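PDB 3T69: probable 2-dehydro-3-deoxygalactonokinase DgoK1 from Sinorhizobium meliloti, which probably catalyses the ATP-dependent phosphorylation of 2-dehydro-3-deoxy-D-galactonate to its 6-phosphate, the second of three steps that degrade D-galactonate to pyruvate and glyceraldehyde 3-phosphate. Local coordinates for residues I68-A73 / A296-A301; A92-R97 / R109-L114; Y8-D13 / L21-E26; E129-G134 / E292-G297; K80-I85 / V124-E129. One frame throughout, in Å; residues are numbered along the deposited sequence.

Interaction 1 (I68-A73 / A296-A301)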
# COMPACT_ATOMS: atom_id res chain seq x y z
N ILE B 68 -4.34 30.84 -17.17
CA ILE B 68 -5.30 30.11 -16.39
C ILE B 68 -4.70 28.73 -16.08
O ILE B 68 -4.23 28.03 -16.97
CB ILE B 68 -6.63 30.04 -17.12
CG1 ILE B 68 -7.73 29.44 -16.25
CG2 ILE B 68 -6.46 29.36 -18.44
CD1 ILE B 68 -7.98 30.25 -14.96
N ILE B 69 -4.69 28.40 -14.79
CA ILE B 69 -4.00 27.21 -14.30
C ILE B 69 -4.89 26.41 -13.39
O ILE B 69 -5.49 26.96 -12.47
CB ILE B 69 -2.77 27.55 -13.49
CG1 ILE B 69 -1.92 28.63 -14.20
CG2 ILE B 69 -2.02 26.30 -13.22
CD1 ILE B 69 -0.64 29.02 -13.43
N CYS B 70 -4.96 25.11 -13.63
CA CYS B 70 -5.66 24.20 -12.77
C CYS B 70 -4.63 23.23 -12.13
O CYS B 70 -3.49 23.16 -12.59
CB CYS B 70 -6.74 23.45 -13.57
SG CYS B 70 -6.12 22.22 -14.75
N GLY B 71 -5.04 22.50 -11.08
CA GLY B 71 -4.21 21.45 -10.50
C GLY B 71 -3.48 21.80 -9.21
O GLY B 71 -3.78 22.78 -8.53
N MET B 72 -2.47 21.00 -8.90
CA MET B 72 -1.77 21.12 -7.64
C MET B 72 -0.95 22.41 -7.56
O MET B 72 -0.29 22.70 -6.55
CB MET B 72 -0.90 19.88 -7.41
CG MET B 72 -1.66 18.61 -7.12
SD MET B 72 -2.75 18.59 -5.69
CE MET B 72 -3.88 17.42 -6.40
N ALA B 73 -0.98 23.24 -8.58
CA ALA B 73 -0.31 24.52 -8.40
C ALA B 73 -1.03 25.28 -7.25
O ALA B 73 -0.47 26.21 -6.62
CB ALA B 73 -0.34 25.33 -9.69
N ALA B 296 -10.43 21.79 -22.49
CA ALA B 296 -11.77 22.30 -22.61
C ALA B 296 -12.23 22.97 -21.33
O ALA B 296 -13.01 23.93 -21.38
CB ALA B 296 -12.71 21.21 -22.99
N GLY B 297 -11.79 22.45 -20.19
CA GLY B 297 -12.20 22.96 -18.91
C GLY B 297 -11.47 24.27 -18.70
O GLY B 297 -12.09 25.25 -18.29
N LEU B 298 -10.18 24.31 -18.99
CA LEU B 298 -9.50 25.58 -18.94
C LEU B 298 -10.07 26.59 -19.96
O LEU B 298 -10.04 27.79 -19.73
CB LEU B 298 -7.99 25.44 -19.11
CG LEU B 298 -7.18 24.51 -18.21
CD1 LEU B 298 -6.07 23.88 -19.00
CD2 LEU B 298 -6.58 25.22 -17.04
N SER B 299 -10.58 26.12 -21.10
CA SER B 299 -11.16 27.05 -22.08
C SER B 299 -12.47 27.69 -21.55
O SER B 299 -12.65 28.91 -21.61
CB SER B 299 -11.31 26.40 -23.48
OG SER B 299 -12.34 27.02 -24.26
N ALA B 300 -13.36 26.88 -20.99
CA ALA B 300 -14.61 27.44 -20.50
C ALA B 300 -14.39 28.48 -19.38
O ALA B 300 -15.20 29.41 -19.24
CB ALA B 300 -15.53 26.34 -20.06
N ALA B 301 -13.30 28.34 -18.63
CA ALA B 301 -12.95 29.28 -17.58
C ALA B 301 -12.38 30.56 -18.16
O ALA B 301 -12.85 31.64 -17.82
CB ALA B 301 -11.98 28.65 -16.49
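Strand 68-71 and helix 296-301 face each other at an axial distance of 8.9 Å with their chain directions 135° apart, and Ile68 and Leu298 bring the backbones nearest, 6.7 Å between their CA atoms. It is a worked case of a helix laid on a mixed beta sheet, here the sheet of the N-terminal half in a kinase whose family belongs to the actin-like ATPase and sugar kinase superfamily. No hydrogen bond joins the two segments; apolar packing carries the contact. Leu298 does most of it. Its chi1 of -55° aims the side chain at the strand, and chi2 of 144° sets CD2 against the strand backbone, where it rests 3.7 Å from Ile68 O and near Cys70 N. Ile68 answers with two branches: CG2 approaches Leu298 CB, while CG1 reaches over to Ala301 CB, one turn further along the helix, at 4.3 Å. Every residue in touch is buried. Thr130 of helix 128-139 adds to the same packing, meeting both Cys70 and Leu298. Two residues on from Ile68, Cys70 SG lies 3.8 Å from Leu298 CD2.

Interaction 2 (A92-R97 / R109-L114)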
# COMPACT_ATOMS: atom_id res chain seq x y z
N ALA B 92 -20.18 25.31 -13.07
CA ALA B 92 -20.12 26.69 -13.54
C ALA B 92 -19.66 27.69 -12.47
O ALA B 92 -19.37 28.85 -12.80
CB ALA B 92 -21.50 27.11 -14.14
N GLU B 93 -19.59 27.25 -11.21
CA GLU B 93 -19.10 28.11 -10.11
C GLU B 93 -17.58 28.24 -10.15
O GLU B 93 -17.02 29.19 -9.61
CB GLU B 93 -19.43 27.53 -8.74
CG GLU B 93 -20.88 27.31 -8.27
CD GLU B 93 -20.87 26.75 -6.78
OE1 GLU B 93 -21.49 25.68 -6.44
OE2 GLU B 93 -20.16 27.40 -5.94
N ILE B 94 -16.89 27.29 -10.78
CA ILE B 94 -15.44 27.18 -10.63
C ILE B 94 -14.66 28.42 -11.04
O ILE B 94 -13.89 28.93 -10.23
CB ILE B 94 -14.84 25.92 -11.33
CG1 ILE B 94 -15.29 24.65 -10.65
CG2 ILE B 94 -13.30 25.95 -11.40
CD1 ILE B 94 -15.04 23.44 -11.52
N ALA B 95 -14.81 28.85 -12.30
CA ALA B 95 -14.06 30.00 -12.86
C ALA B 95 -14.23 31.27 -12.00
O ALA B 95 -13.28 32.00 -11.75
CB ALA B 95 -14.51 30.24 -14.26
N GLY B 96 -15.43 31.48 -11.48
CA GLY B 96 -15.68 32.62 -10.59
C GLY B 96 -14.91 32.58 -9.27
O GLY B 96 -14.61 33.63 -8.70
N ARG B 97 -14.59 31.39 -8.78
CA ARG B 97 -13.84 31.26 -7.53
C ARG B 97 -12.30 31.20 -7.66
O ARG B 97 -11.59 30.92 -6.68
CB ARG B 97 -14.41 30.10 -6.71
CG ARG B 97 -15.44 30.57 -5.68
CD ARG B 97 -16.80 30.68 -6.25
NE ARG B 97 -17.28 32.07 -6.33
CZ ARG B 97 -18.24 32.49 -7.19
NH1 ARG B 97 -18.79 31.63 -8.08
NH2 ARG B 97 -18.63 33.78 -7.17
N ARG B 109 -4.42 33.47 -12.92
CA ARG B 109 -5.33 32.85 -11.96
C ARG B 109 -5.14 31.34 -11.88
O ARG B 109 -4.85 30.68 -12.90
CB ARG B 109 -6.78 33.10 -12.38
CG ARG B 109 -7.01 34.44 -13.02
CD ARG B 109 -7.74 35.34 -12.08
NE ARG B 109 -7.93 36.69 -12.60
CZ ARG B 109 -9.12 37.24 -12.79
NH1 ARG B 109 -10.23 36.58 -12.52
NH2 ARG B 109 -9.20 38.47 -13.26
N ILE B 110 -5.39 30.79 -10.70
CA ILE B 110 -5.49 29.35 -10.45
C ILE B 110 -6.89 28.97 -9.98
O ILE B 110 -7.42 29.59 -9.07
CB ILE B 110 -4.59 28.88 -9.32
CG1 ILE B 110 -3.19 29.43 -9.48
CG2 ILE B 110 -4.58 27.35 -9.27
CD1 ILE B 110 -2.11 28.56 -8.84
N LEU B 111 -7.45 27.92 -10.59
CA LEU B 111 -8.75 27.35 -10.23
C LEU B 111 -8.81 26.56 -8.89
O LEU B 111 -7.95 25.77 -8.55
CB LEU B 111 -9.28 26.46 -11.39
CG LEU B 111 -9.24 27.12 -12.79
CD1 LEU B 111 -9.61 26.19 -13.95
CD2 LEU B 111 -10.15 28.34 -12.83
N PRO B 112 -9.89 26.73 -8.15
CA PRO B 112 -10.01 25.95 -6.94
C PRO B 112 -10.18 24.45 -7.27
O PRO B 112 -10.40 24.08 -8.44
CB PRO B 112 -11.29 26.50 -6.35
CG PRO B 112 -12.07 26.94 -7.57
CD PRO B 112 -11.04 27.64 -8.30
N GLY B 113 -10.09 23.60 -6.23
CA GLY B 113 -10.50 22.21 -6.37
C GLY B 113 -11.91 22.00 -5.83
O GLY B 113 -12.58 22.97 -5.53
N LEU B 114 -12.34 20.75 -5.72
CA LEU B 114 -13.54 20.41 -4.97
C LEU B 114 -13.27 19.64 -3.65
O LEU B 114 -12.38 18.82 -3.57
CB LEU B 114 -14.52 19.62 -5.86
CG LEU B 114 -14.91 20.21 -7.22
CD1 LEU B 114 -15.83 19.27 -7.97
CD2 LEU B 114 -15.61 21.52 -7.10
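Ile94 rests its CG2 methyl against both Leu111 and Pro112, 4.1 Å from Leu111 CB and equally far from Pro112 CG. The branch gets there because CG2 is anti to the isoleucine's own nitrogen, with chi1 -67° placing CG1 on the other course, toward Ile85 and Glu129. Against Leu111 the isoleucine side chain crosses at about a right angle. The proline ring is the counterpart from the strand: its CD carbon sits 3.7 Å from Ile94 O and also 3.7 Å from Arg97 O, so two carbonyls of the loop border the same methylene. Arg97 offers the flank of its chain, with CB 4.0 Å from Pro112 CG. Beyond that point two bends, at chi2 and chi3, lead the guanidinium away from the strand and back along its own segment, where NH1 makes a weak hydrogen bond to Glu93 O. Leu111 CD2 approaches Ala95 CA to 4.2 Å. No hydrogen bond crosses; the loop is held internally, notably by Arg97 N to Ile94 O at 2.9 Å. Ile85 of strand 84-86 touches Ile94, Arg97 and Pro112 alike. The result is a loop segment with helical backbone angles but without a regular helical bond pattern, in the connection between strands 89-90 and 99-101, packed on strand 108-116 where Leu111 and Pro112 interrupt it within the mixed sheet.

Interaction 3 (Y8-D13 / L21-E26)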
# COMPACT_ATOMS: atom_id res chain seq x y z
N TYR B 8 -4.61 34.77 -27.34
CA TYR B 8 -5.77 34.81 -26.37
C TYR B 8 -5.42 34.48 -24.91
O TYR B 8 -5.36 35.38 -24.08
CB TYR B 8 -6.87 33.87 -26.78
CG TYR B 8 -8.19 34.08 -26.06
CD1 TYR B 8 -9.30 33.30 -26.39
CD2 TYR B 8 -8.35 35.08 -25.07
CE1 TYR B 8 -10.53 33.48 -25.76
CE2 TYR B 8 -9.60 35.27 -24.41
CZ TYR B 8 -10.68 34.45 -24.78
OH TYR B 8 -11.93 34.54 -24.18
N TYR B 9 -5.20 33.19 -24.61
CA TYR B 9 -4.82 32.78 -23.26
C TYR B 9 -3.82 31.63 -23.24
O TYR B 9 -3.70 30.90 -24.22
CB TYR B 9 -6.05 32.49 -22.35
CG TYR B 9 -6.90 31.31 -22.80
CD1 TYR B 9 -8.01 31.49 -23.66
CD2 TYR B 9 -6.60 30.01 -22.39
CE1 TYR B 9 -8.78 30.39 -24.10
CE2 TYR B 9 -7.36 28.92 -22.82
CZ TYR B 9 -8.44 29.11 -23.68
OH TYR B 9 -9.18 28.01 -24.07
N ALA B 10 -3.05 31.53 -22.16
CA ALA B 10 -2.26 30.33 -21.86
C ALA B 10 -3.10 29.47 -20.92
O ALA B 10 -3.74 29.99 -19.99
CB ALA B 10 -0.91 30.67 -21.23
N ALA B 11 -3.13 28.16 -21.19
CA ALA B 11 -3.75 27.19 -20.31
C ALA B 11 -2.64 26.30 -19.77
O ALA B 11 -1.82 25.80 -20.55
CB ALA B 11 -4.76 26.37 -21.06
N VAL B 12 -2.61 26.15 -18.44
CA VAL B 12 -1.58 25.38 -17.75
C VAL B 12 -2.23 24.36 -16.82
O VAL B 12 -3.05 24.74 -15.96
CB VAL B 12 -0.69 26.30 -16.89
CG1 VAL B 12 0.21 25.50 -15.98
CG2 VAL B 12 0.11 27.26 -17.76
N ASP B 13 -1.88 23.08 -16.98
CA ASP B 13 -2.36 21.98 -16.12
C ASP B 13 -1.19 21.47 -15.31
O ASP B 13 -0.36 20.73 -15.80
CB ASP B 13 -3.01 20.86 -16.94
CG ASP B 13 -3.60 19.72 -16.07
OD1 ASP B 13 -4.14 19.96 -14.97
OD2 ASP B 13 -3.58 18.56 -16.52
N LEU B 21 1.24 22.82 -20.92
CA LEU B 21 0.78 24.15 -21.38
C LEU B 21 0.19 24.14 -22.80
O LEU B 21 0.62 23.40 -23.66
CB LEU B 21 1.93 25.15 -21.30
CG LEU B 21 1.62 26.58 -21.70
CD1 LEU B 21 2.41 27.56 -20.88
CD2 LEU B 21 1.90 26.82 -23.14
N TRP B 22 -0.80 25.00 -23.03
CA TRP B 22 -1.39 25.22 -24.35
C TRP B 22 -1.61 26.73 -24.55
O TRP B 22 -2.17 27.38 -23.69
CB TRP B 22 -2.77 24.53 -24.47
CG TRP B 22 -2.85 23.00 -24.38
CD1 TRP B 22 -2.86 22.09 -25.42
CD2 TRP B 22 -3.03 22.22 -23.19
NE1 TRP B 22 -3.00 20.81 -24.94
CE2 TRP B 22 -3.10 20.86 -23.58
CE3 TRP B 22 -3.12 22.53 -21.82
CZ2 TRP B 22 -3.24 19.82 -22.64
CZ3 TRP B 22 -3.27 21.50 -20.90
CH2 TRP B 22 -3.33 20.17 -21.31
N ILE B 23 -1.19 27.27 -25.69
CA ILE B 23 -1.43 28.66 -26.02
C ILE B 23 -2.64 28.65 -26.93
O ILE B 23 -2.69 27.84 -27.83
CB ILE B 23 -0.24 29.24 -26.79
CG1 ILE B 23 1.08 29.05 -26.04
CG2 ILE B 23 -0.50 30.72 -27.17
CD1 ILE B 23 1.36 30.07 -25.00
N ILE B 24 -3.61 29.52 -26.70
CA ILE B 24 -4.87 29.48 -27.44
C ILE B 24 -5.19 30.81 -28.16
O ILE B 24 -4.92 31.90 -27.63
CB ILE B 24 -6.05 29.07 -26.51
CG1 ILE B 24 -5.78 27.73 -25.83
CG2 ILE B 24 -7.41 29.04 -27.25
CD1 ILE B 24 -5.74 26.53 -26.75
N GLY B 25 -5.79 30.72 -29.36
CA GLY B 25 -6.20 31.93 -30.08
C GLY B 25 -7.68 32.23 -29.94
O GLY B 25 -8.46 31.35 -29.60
N GLU B 26 -8.06 33.48 -30.21
CA GLU B 26 -9.47 33.91 -30.28
C GLU B 26 -10.37 33.09 -31.26
O GLU B 26 -11.62 33.05 -31.14
CB GLU B 26 -9.50 35.39 -30.64
CG GLU B 26 -8.78 36.29 -29.62
CD GLU B 26 -8.51 37.68 -30.17
OE1 GLU B 26 -9.26 38.61 -29.79
OE2 GLU B 26 -7.55 37.83 -31.00
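Tyr9 lays its ring beside Ile24 across the hydrogen-bonded pair that these two residues form. From CB the chain turns so that CG falls between the backbone nitrogen and the carbonyl carbon (chi1 65°), which swings the ring over the neighbouring strand. There CE1 meets Ile24 CG2 at 3.7 Å, CE2 meets Ile24 CG1 at 3.6 Å, CZ lies over Ile24 CB, and the OH at the tip has both branches of the isoleucine near it. Ile24 CB stands 3.8 Å from the ring centroid, only 15° off the normal, a CH-pi contact on the face. Further on, Ala11 pairs with Trp22 through two backbone bonds of 2.8 Å, Ala11 N to Trp22 O and Trp22 N to Ala11 O, while the edge of the indole comes up to Asp13 CB. Val12 CG2 packs on Leu21 CD1 on the face that also bears Ala10 and Ile23. At the open end Ile24 O takes two donors, Tyr8 N at 2.9 Å and Tyr9 N at 3.3 Å: both tyrosines face one residue, a classic beta bulge. Tyr8 OH has its partner in Trp306 O. Strands 9-14 and 19-24 thus make the N-terminal beta hairpin of the kinase. The first strand runs out in an Asp-Trp-Gly-Thr sequence from Asp13 that leads into the turn and resembles the phosphate-binding hairpin of sugar kinases in the actin-like superfamily.

Interaction 4 (E129-G134 / E292-G297)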
# COMPACT_ATOMS: atom_id res chain seq x y z
N GLU B 129 -11.48 18.57 -11.39
CA GLU B 129 -12.73 19.34 -11.52
C GLU B 129 -12.68 20.12 -12.84
O GLU B 129 -13.70 20.40 -13.41
CB GLU B 129 -13.04 20.27 -10.33
CG GLU B 129 -12.26 21.56 -10.32
CD GLU B 129 -10.80 21.27 -10.16
OE1 GLU B 129 -10.52 20.36 -9.34
OE2 GLU B 129 -9.96 21.88 -10.83
N THR B 130 -11.50 20.46 -13.32
CA THR B 130 -11.40 21.15 -14.57
C THR B 130 -11.58 20.24 -15.80
O THR B 130 -12.14 20.67 -16.82
CB THR B 130 -10.10 21.94 -14.64
OG1 THR B 130 -10.13 22.91 -13.58
CG2 THR B 130 -10.00 22.64 -15.98
N GLN B 131 -11.18 18.97 -15.69
CA GLN B 131 -11.52 18.00 -16.70
C GLN B 131 -13.02 17.76 -16.63
O GLN B 131 -13.63 17.37 -17.60
CB GLN B 131 -10.72 16.71 -16.54
CG GLN B 131 -9.21 16.93 -16.31
CD GLN B 131 -8.43 15.63 -16.12
OE1 GLN B 131 -8.55 14.94 -15.10
NE2 GLN B 131 -7.61 15.29 -17.10
N LEU B 132 -13.63 18.01 -15.50
CA LEU B 132 -15.08 17.81 -15.48
C LEU B 132 -15.84 19.02 -15.98
O LEU B 132 -16.98 18.91 -16.46
CB LEU B 132 -15.57 17.42 -14.09
CG LEU B 132 -15.24 16.03 -13.59
CD1 LEU B 132 -15.49 15.97 -12.08
CD2 LEU B 132 -16.06 14.98 -14.31
N LEU B 133 -15.23 20.19 -15.85
CA LEU B 133 -15.83 21.40 -16.40
C LEU B 133 -15.85 21.18 -17.91
O LEU B 133 -16.88 21.37 -18.57
CB LEU B 133 -15.01 22.65 -16.03
CG LEU B 133 -15.36 23.97 -16.71
CD1 LEU B 133 -16.77 24.42 -16.41
CD2 LEU B 133 -14.33 24.99 -16.29
N GLY B 134 -14.70 20.73 -18.41
CA GLY B 134 -14.50 20.43 -19.79
C GLY B 134 -15.53 19.50 -20.38
O GLY B 134 -16.09 19.80 -21.42
N GLU B 292 -8.09 16.32 -23.83
CA GLU B 292 -9.16 17.07 -24.48
C GLU B 292 -10.11 17.69 -23.42
O GLU B 292 -10.51 18.83 -23.54
CB GLU B 292 -9.91 16.21 -25.55
N ALA B 293 -10.43 16.95 -22.36
CA ALA B 293 -11.26 17.48 -21.27
C ALA B 293 -10.62 18.60 -20.43
O ALA B 293 -11.37 19.48 -19.97
CB ALA B 293 -11.76 16.37 -20.38
N VAL B 294 -9.29 18.57 -20.21
CA VAL B 294 -8.67 19.68 -19.48
C VAL B 294 -8.60 20.93 -20.31
O VAL B 294 -8.98 22.00 -19.80
CB VAL B 294 -7.21 19.52 -19.00
CG1 VAL B 294 -7.16 19.44 -17.50
CG2 VAL B 294 -6.46 18.45 -19.71
N ARG B 295 -8.08 20.83 -21.55
CA ARG B 295 -8.00 22.02 -22.40
C ARG B 295 -9.42 22.64 -22.47
O ARG B 295 -9.60 23.87 -22.37
CB ARG B 295 -7.35 21.74 -23.77
N ALA B 296 -10.43 21.79 -22.49
CA ALA B 296 -11.77 22.30 -22.61
C ALA B 296 -12.23 22.97 -21.33
O ALA B 296 -13.01 23.93 -21.38
CB ALA B 296 -12.71 21.21 -22.99
N GLY B 297 -11.79 22.45 -20.19
CA GLY B 297 -12.20 22.96 -18.91
C GLY B 297 -11.47 24.27 -18.70
O GLY B 297 -12.09 25.25 -18.29
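Gly297 meets Thr130 and Gly134 backbone to backbone where two helices cross at 84°, their axes 6.4 Å apart. With no side chain on Gly297 or Gly134 to hold them off, the main chains come together directly. Gly297 CA points a hydrogen at Thr130 O, 3.1 Å away with 163° at the hydrogen, and Gly134 CA does the same to Ala293 O at 3.3 Å. These CA-H...O contacts run in both directions, in the absence of any conventional hydrogen bond. Thr130 adds its CG2 methyl, 3.5 Å from Gly297 C, while its hydroxyl turns back into its own helix: OG1 donates to Glu129 OE2 on the anti side of the carboxylate. Gln131 and Val294 make the other large share of the contact. The glutamine chain is extended beyond CG, and its stem lies alongside the valine, pointing the same way, with Gln131 CG 3.5 Å from Val294 CG1. Gln131 CB also meets Ala293 CB at 4.0 Å, and Gln131 NE2 has a weak hydrogen bond to Ala290 O. Helix 128-139 runs from strand 123-125 of one mixed sheet to strand 143-148 of the other, and helix 290-305 follows strand 284-285 of that second sheet, which places the crossing between the two sheets, consistent with the paired domains of the actin-like fold. Val294 abuts Cys70 of strand 67-71, Thr130 abuts Leu111 of strand 108-116, and Gln131 abuts Met148.

Interaction 5 (K80-I85 / V124-E129)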
# COMPACT_ATOMS: atom_id res chain seq x y z
N LYS B 80 0.24 28.88 -4.61
CA LYS B 80 -0.59 29.66 -3.72
C LYS B 80 -1.86 28.88 -3.48
O LYS B 80 -2.39 28.29 -4.41
CB LYS B 80 -0.92 31.01 -4.32
CG LYS B 80 -1.56 31.93 -3.32
CD LYS B 80 -1.63 33.32 -3.85
CE LYS B 80 -2.51 34.16 -2.98
NZ LYS B 80 -2.86 35.38 -3.74
N GLU B 81 -2.31 28.82 -2.23
CA GLU B 81 -3.49 28.02 -1.92
C GLU B 81 -4.70 28.59 -2.69
O GLU B 81 -5.10 29.73 -2.49
CB GLU B 81 -3.70 27.94 -0.38
CG GLU B 81 -5.15 27.62 0.04
CD GLU B 81 -5.30 26.79 1.34
OE1 GLU B 81 -6.48 26.40 1.61
OE2 GLU B 81 -4.28 26.52 2.05
N ALA B 82 -5.23 27.81 -3.62
CA ALA B 82 -6.51 28.14 -4.28
C ALA B 82 -7.55 27.54 -3.36
O ALA B 82 -7.22 26.86 -2.42
CB ALA B 82 -6.55 27.51 -5.66
N GLY B 83 -8.83 27.76 -3.52
CA GLY B 83 -9.63 27.14 -2.46
C GLY B 83 -10.13 25.77 -2.81
O GLY B 83 -9.49 25.02 -3.54
N TYR B 84 -11.32 25.46 -2.30
CA TYR B 84 -12.04 24.29 -2.72
C TYR B 84 -13.47 24.77 -2.72
O TYR B 84 -13.86 25.58 -1.87
CB TYR B 84 -11.98 23.20 -1.67
CG TYR B 84 -10.72 22.40 -1.52
CD1 TYR B 84 -10.04 22.36 -0.29
CD2 TYR B 84 -10.23 21.62 -2.58
CE1 TYR B 84 -8.87 21.60 -0.13
CE2 TYR B 84 -9.08 20.85 -2.44
CZ TYR B 84 -8.40 20.83 -1.21
OH TYR B 84 -7.26 20.05 -1.08
N ILE B 85 -14.26 24.27 -3.65
CA ILE B 85 -15.66 24.54 -3.60
C ILE B 85 -16.21 23.23 -3.12
O ILE B 85 -15.79 22.13 -3.55
CB ILE B 85 -16.27 24.91 -5.01
CG1 ILE B 85 -15.68 26.21 -5.56
CG2 ILE B 85 -17.80 24.99 -4.96
CD1 ILE B 85 -15.88 26.37 -7.12
N VAL B 124 -11.19 15.01 -1.53
CA VAL B 124 -10.53 16.19 -2.05
C VAL B 124 -10.07 16.01 -3.48
O VAL B 124 -9.73 14.90 -3.89
CB VAL B 124 -9.41 16.56 -1.06
CG1 VAL B 124 -7.99 16.44 -1.67
CG2 VAL B 124 -9.76 17.85 -0.38
N MET B 125 -10.14 17.05 -4.28
CA MET B 125 -9.76 16.92 -5.70
C MET B 125 -9.28 18.26 -6.14
O MET B 125 -9.90 19.27 -5.84
CB MET B 125 -10.89 16.35 -6.59
CG MET B 125 -11.72 17.32 -7.46
SD MET B 125 -12.86 16.62 -8.72
CE MET B 125 -13.67 15.38 -7.77
N ARG B 126 -8.09 18.28 -6.73
CA ARG B 126 -7.52 19.50 -7.24
C ARG B 126 -7.05 19.27 -8.72
O ARG B 126 -5.94 18.77 -8.96
CB ARG B 126 -6.39 19.90 -6.28
CG ARG B 126 -6.24 21.35 -6.05
CD ARG B 126 -5.13 21.74 -5.10
NE ARG B 126 -5.61 22.05 -3.75
CZ ARG B 126 -6.41 23.07 -3.41
NH1 ARG B 126 -6.85 23.93 -4.32
NH2 ARG B 126 -6.77 23.24 -2.14
N GLY B 127 -7.91 19.55 -9.72
CA GLY B 127 -7.54 19.42 -11.16
C GLY B 127 -8.49 18.63 -12.05
O GLY B 127 -8.73 18.96 -13.24
N GLU B 128 -9.02 17.55 -11.50
CA GLU B 128 -10.05 16.73 -12.11
C GLU B 128 -11.35 17.50 -12.18
O GLU B 128 -12.27 17.12 -12.94
CB GLU B 128 -10.25 15.44 -11.26
CG GLU B 128 -9.07 14.41 -11.23
CD GLU B 128 -8.02 14.70 -10.19
OE1 GLU B 128 -8.23 15.61 -9.36
OE2 GLU B 128 -6.95 14.04 -10.18
N GLU B 129 -11.48 18.57 -11.39
CA GLU B 129 -12.73 19.34 -11.52
C GLU B 129 -12.68 20.12 -12.84
O GLU B 129 -13.70 20.40 -13.41
CB GLU B 129 -13.04 20.27 -10.33
CG GLU B 129 -12.26 21.56 -10.32
CD GLU B 129 -10.80 21.27 -10.16
OE1 GLU B 129 -10.52 20.36 -9.34
OE2 GLU B 129 -9.96 21.88 -10.83
O HOH W 1 -4.99 21.64 -0.35
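Tyr84 and Arg126 bring the two backbones nearest, yet their CA atoms remain 8.0 Å apart, because strands 84-86 and 123-125 each pair with strand 108-116 rather than with one another. Side chains span the gap. The arginine bends at chi3 (-101°), which carries its guanidinium across to the tyrosine ring. NH2 lies over a face of that ring, 3.1 Å from Tyr84 CZ, and Arg126 CZ is 4.0 Å from the ring centroid, 30° off its normal. This is a cation-pi contact with the two planes inclined rather than parallel. NH1 holds the group from another direction, donating to Gly83 O at 3.0 Å with the acceptor tilted out of the guanidinium plane. A water links the two, accepting from Arg126 NH2 at 3.0 Å and hydrogen-bonded to Tyr84 OH at 2.9 Å. All this sits on the mixed sheet of the kinase's N-terminal half, where a parallel and an antiparallel partner are joined to strand 108-116, through Gly113 and Leu114. Val124 CG2 packs obliquely on the ring 3.4 Å from Tyr84 CZ, and Met125 O comes to the ring's edge. Beyond Arg126 the chain turns into helix 128-139, with Gly127 at its N-cap; Gly127 N gives a hydrogen bond to the syn lone pair of Glu129 OE1 at 2.8 Å. At the subunit interface, Leu227 of the second subunit packs against both Tyr84 and Val124.

How the interactions relate
Strand 67-71 stands between interactions 2 and 3: interaction 1 touches both, with probable hydrogen bonds from Leu111 N to Ile69 O (2.9 Å) and from Val12 N to Ile68 O (2.9 Å). Interactions 1 and 4 share Ala296 and Gly297 of helix 290-305, with centres 7 Å apart. Interaction 5 joins interaction 2 along strand 108-116, and shares Glu129 with interaction 4, whose centre is 14 Å away. The extremes are interactions 3 and 5, with centres 20 Å apart on the same sheet. By family resemblance, the phosphates of ATP probably approach the hairpin turn that follows strand 9-14, beyond interaction 3.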